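Local coordinates for protein endoribonuclease ToxN (Pectobacterium atrosepticum, PDB 2XDB) that cleaves RNA within adenine-rich sequences as the toxic endoribonuclease of a type III toxin-antitoxin system, held in check by the ToxI RNA it binds, at residues K111-L114 with Y115-Q119. Residues are numbered along the deposited sequence; the frame is centred on the assembly and turned at random.
Sequences KRML and YKQLQ
K111 and Y115, one helical turn apart, run side by side and point the same way. The lysine leaves the backbone with CG anti to its N (chi1 -169°) and stays extended, which carries its methylene chain alongside the tyrosine ring at CE2; K111 CG and CE both lie against Y115 CE2, with CE 3.9 Å from CE2. Beyond this aliphatic contact a water lies 2.6 Å from Y115 OH and takes a weak hydrogen bond from K111 NZ. The ammonium has firmer partners in the carbonyl oxygens of L102 and M105, in the loop ahead of the helix, and L102 also touches the tyrosine.

On another face, Q117 meets M113 and L114 with its amide end. With CG beside the backbone N (chi1 -77°) and an extended chain beyond it, the glutamine leans back toward the preceding turn and brings OE1 up to two methyl groups, 3.6 Å from both M113 CE and L114 CD2. Both contacts are van der Waals in kind. The methionine reaches its place through a bend at its last torsion, which turns CE toward the amide. Q117 NE2 is hydrogen-bonded to the carbonyl oxygen of L81, and F3 of strand 3-6 packs against both L114 and Q117, tying this face of the helix to the sheet.

Under the side chains, backbone hydrogen bonds join Q117 N to M113 O and L118 N to L114 O, both 2.8 Å. The K116 chain, bent at its second torsion, leads away from the preceding turn to a salt bridge between its NZ and E73, with a cobalt ion about 4 Å from the side chain. Side-chain contacts at i to i+3 and i to i+4 over i to i+4 backbone bonds are those of an α-helix, here helix 109-123, which sets L114 and Q117 against the antiparallel sheet of the ToxN fold and leaves Y115 on a more exposed side.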
ATOM      1  N   LYS A 111      17.161  -4.752   0.409  1.00 54.69           N
ATOM      2  CA  LYS A 111      16.875  -5.376  -0.882  1.00 55.39           C
ATOM      3  C   LYS A 111      16.503  -6.844  -0.720  1.00 57.24           C
ATOM      4  O   LYS A 111      15.527  -7.300  -1.303  1.00 67.11           O
ATOM      5  CB  LYS A 111      18.054  -5.231  -1.834  1.00 53.04           C
ATOM      6  CG  LYS A 111      17.758  -5.602  -3.261  1.00 51.17           C
ATOM      7  CD  LYS A 111      18.888  -5.130  -4.172  1.00 56.15           C
ATOM      8  CE  LYS A 111      18.643  -5.537  -5.610  1.00 64.96           C
ATOM      9  NZ  LYS A 111      19.796  -5.262  -6.513  1.00 69.97           N
ATOM     10  N   ARG A 112      17.265  -7.584   0.080  1.00 51.80           N
ATOM     11  CA  ARG A 112      16.933  -8.988   0.329  1.00 55.11           C
ATOM     12  C   ARG A 112      15.516  -9.135   0.874  1.00 56.93           C
ATOM     13  O   ARG A 112      14.774 -10.038   0.475  1.00 66.69           O
ATOM     14  CB  ARG A 112      17.926  -9.651   1.291  1.00 53.04           C
ATOM     15  CG  ARG A 112      19.338  -9.776   0.759  1.00 55.21           C
ATOM     16  CD  ARG A 112      20.240 -10.495   1.762  1.00 67.63           C
ATOM     17  NE  ARG A 112      21.571  -9.888   1.802  1.00 84.47           N
ATOM     18  CZ  ARG A 112      21.997  -9.076   2.767  1.00 94.33           C
ATOM     19  NH1 ARG A 112      23.223  -8.562   2.722  1.00 95.72           N
ATOM     20  NH2 ARG A 112      21.199  -8.788   3.788  1.00 94.33           N
ATOM     21  N   MET A 113      15.152  -8.248   1.789  1.00 49.88           N
ATOM     22  CA  MET A 113      13.832  -8.279   2.402  1.00 49.00           C
ATOM     23  C   MET A 113      12.782  -8.023   1.335  1.00 53.09           C
ATOM     24  O   MET A 113      11.790  -8.748   1.244  1.00 61.16           O
ATOM     25  CB  MET A 113      13.722  -7.220   3.515  1.00 42.86           C
ATOM     26  CG  MET A 113      12.623  -7.500   4.517  1.00 35.81           C
ATOM     27  SD  MET A 113      12.173  -6.080   5.517  1.00 60.97           S
ATOM     28  CE  MET A 113      11.670  -4.940   4.235  1.00 68.58           C
ATOM     29  N   LEU A 114      13.001  -6.990   0.526  1.00 43.63           N
ATOM     30  CA  LEU A 114      12.103  -6.700  -0.585  1.00 42.77           C
ATOM     31  C   LEU A 114      11.832  -7.966  -1.409  1.00 46.28           C
ATOM     32  O   LEU A 114      10.704  -8.227  -1.832  1.00 50.30           O
ATOM     33  CB  LEU A 114      12.676  -5.593  -1.466  1.00 36.67           C
ATOM     34  CG  LEU A 114      12.708  -4.214  -0.811  1.00 44.81           C
ATOM     35  CD1 LEU A 114      13.300  -3.181  -1.746  1.00 45.62           C
ATOM     36  CD2 LEU A 114      11.298  -3.820  -0.409  1.00 50.81           C
ATOM     37  N   TYR A 115      12.863  -8.770  -1.608  1.00 43.80           N
ATOM     38  CA  TYR A 115      12.712  -9.945  -2.441  1.00 45.29           C
ATOM     39  C   TYR A 115      12.035 -11.090  -1.736  1.00 45.84           C
ATOM     40  O   TYR A 115      11.444 -11.953  -2.379  1.00 50.11           O
ATOM     41  CB  TYR A 115      14.047 -10.391  -3.006  1.00 47.32           C
ATOM     42  CG  TYR A 115      14.401  -9.649  -4.257  1.00 49.59           C
ATOM     43  CD1 TYR A 115      13.480  -9.522  -5.292  1.00 48.93           C
ATOM     44  CD2 TYR A 115      15.642  -9.068  -4.408  1.00 47.57           C
ATOM     45  CE1 TYR A 115      13.804  -8.838  -6.441  1.00 49.99           C
ATOM     46  CE2 TYR A 115      15.977  -8.392  -5.554  1.00 47.91           C
ATOM     47  CZ  TYR A 115      15.058  -8.273  -6.561  1.00 48.92           C
ATOM     48  OH  TYR A 115      15.409  -7.587  -7.689  1.00 49.02           O
ATOM     49  N   LYS A 116      12.116 -11.120  -0.416  1.00 46.00           N
ATOM     50  CA  LYS A 116      11.355 -12.125   0.306  1.00 49.33           C
ATOM     51  C   LYS A 116       9.894 -11.691   0.296  1.00 53.60           C
ATOM     52  O   LYS A 116       8.986 -12.507   0.191  1.00 55.34           O
ATOM     53  CB  LYS A 116      11.884 -12.295   1.723  1.00 49.16           C
ATOM     54  CG  LYS A 116      13.218 -13.031   1.793  1.00 51.58           C
ATOM     55  CD  LYS A 116      13.032 -14.509   1.503  1.00 52.45           C
ATOM     56  CE  LYS A 116      14.329 -15.276   1.619  1.00 52.59           C
ATOM     57  NZ  LYS A 116      14.161 -16.681   1.141  1.00 56.40           N
ATOM     58  N   GLN A 117       9.677 -10.386   0.368  1.00 52.65           N
ATOM     59  CA  GLN A 117       8.335  -9.855   0.311  1.00 49.35           C
ATOM     60  C   GLN A 117       7.691 -10.083  -1.060  1.00 53.72           C
ATOM     61  O   GLN A 117       6.531 -10.524  -1.149  1.00 48.59           O
ATOM     62  CB  GLN A 117       8.343  -8.374   0.677  1.00 45.09           C
ATOM     63  CG  GLN A 117       8.475  -8.116   2.161  1.00 45.36           C
ATOM     64  CD  GLN A 117       8.597  -6.635   2.476  1.00 49.55           C
ATOM     65  OE1 GLN A 117       9.245  -5.890   1.741  1.00 51.78           O
ATOM     66  NE2 GLN A 117       7.976  -6.200   3.575  1.00 49.19           N
ATOM     67  N   LEU A 118       8.442  -9.781  -2.120  1.00 55.13           N
ATOM     68  CA  LEU A 118       7.916  -9.849  -3.488  1.00 49.66           C
ATOM     69  C   LEU A 118       7.420 -11.258  -3.766  1.00 49.27           C
ATOM     70  O   LEU A 118       6.337 -11.460  -4.312  1.00 45.21           O
ATOM     71  CB  LEU A 118       9.004  -9.492  -4.499  1.00 41.43           C
ATOM     72  CG  LEU A 118       8.657  -8.712  -5.760  1.00 43.11           C
ATOM     73  CD1 LEU A 118       9.535  -9.179  -6.898  1.00 44.32           C
ATOM     74  CD2 LEU A 118       7.204  -8.853  -6.133  1.00 41.25           C
ATOM     75  N   GLN A 119       8.222 -12.239  -3.376  1.00 50.45           N
ATOM     76  CA  GLN A 119       7.898 -13.610  -3.708  1.00 49.33           C
ATOM     77  C   GLN A 119       6.621 -14.006  -3.007  1.00 48.68           C
ATOM     78  O   GLN A 119       5.823 -14.770  -3.541  1.00 51.31           O
ATOM     79  CB  GLN A 119       9.023 -14.560  -3.318  1.00 46.57           C
ATOM     80  CG  GLN A 119       8.860 -15.941  -3.922  1.00 48.60           C
ATOM     81  CD  GLN A 119       9.731 -16.970  -3.245  1.00 52.13           C
ATOM     82  OE1 GLN A 119      10.839 -16.664  -2.791  1.00 49.63           O
ATOM     83  NE2 GLN A 119       9.239 -18.200  -3.171  1.00 50.96           N
TER
HETATM   84  O   HOH W   1      17.880  -7.285  -8.516  1.00 58.21           O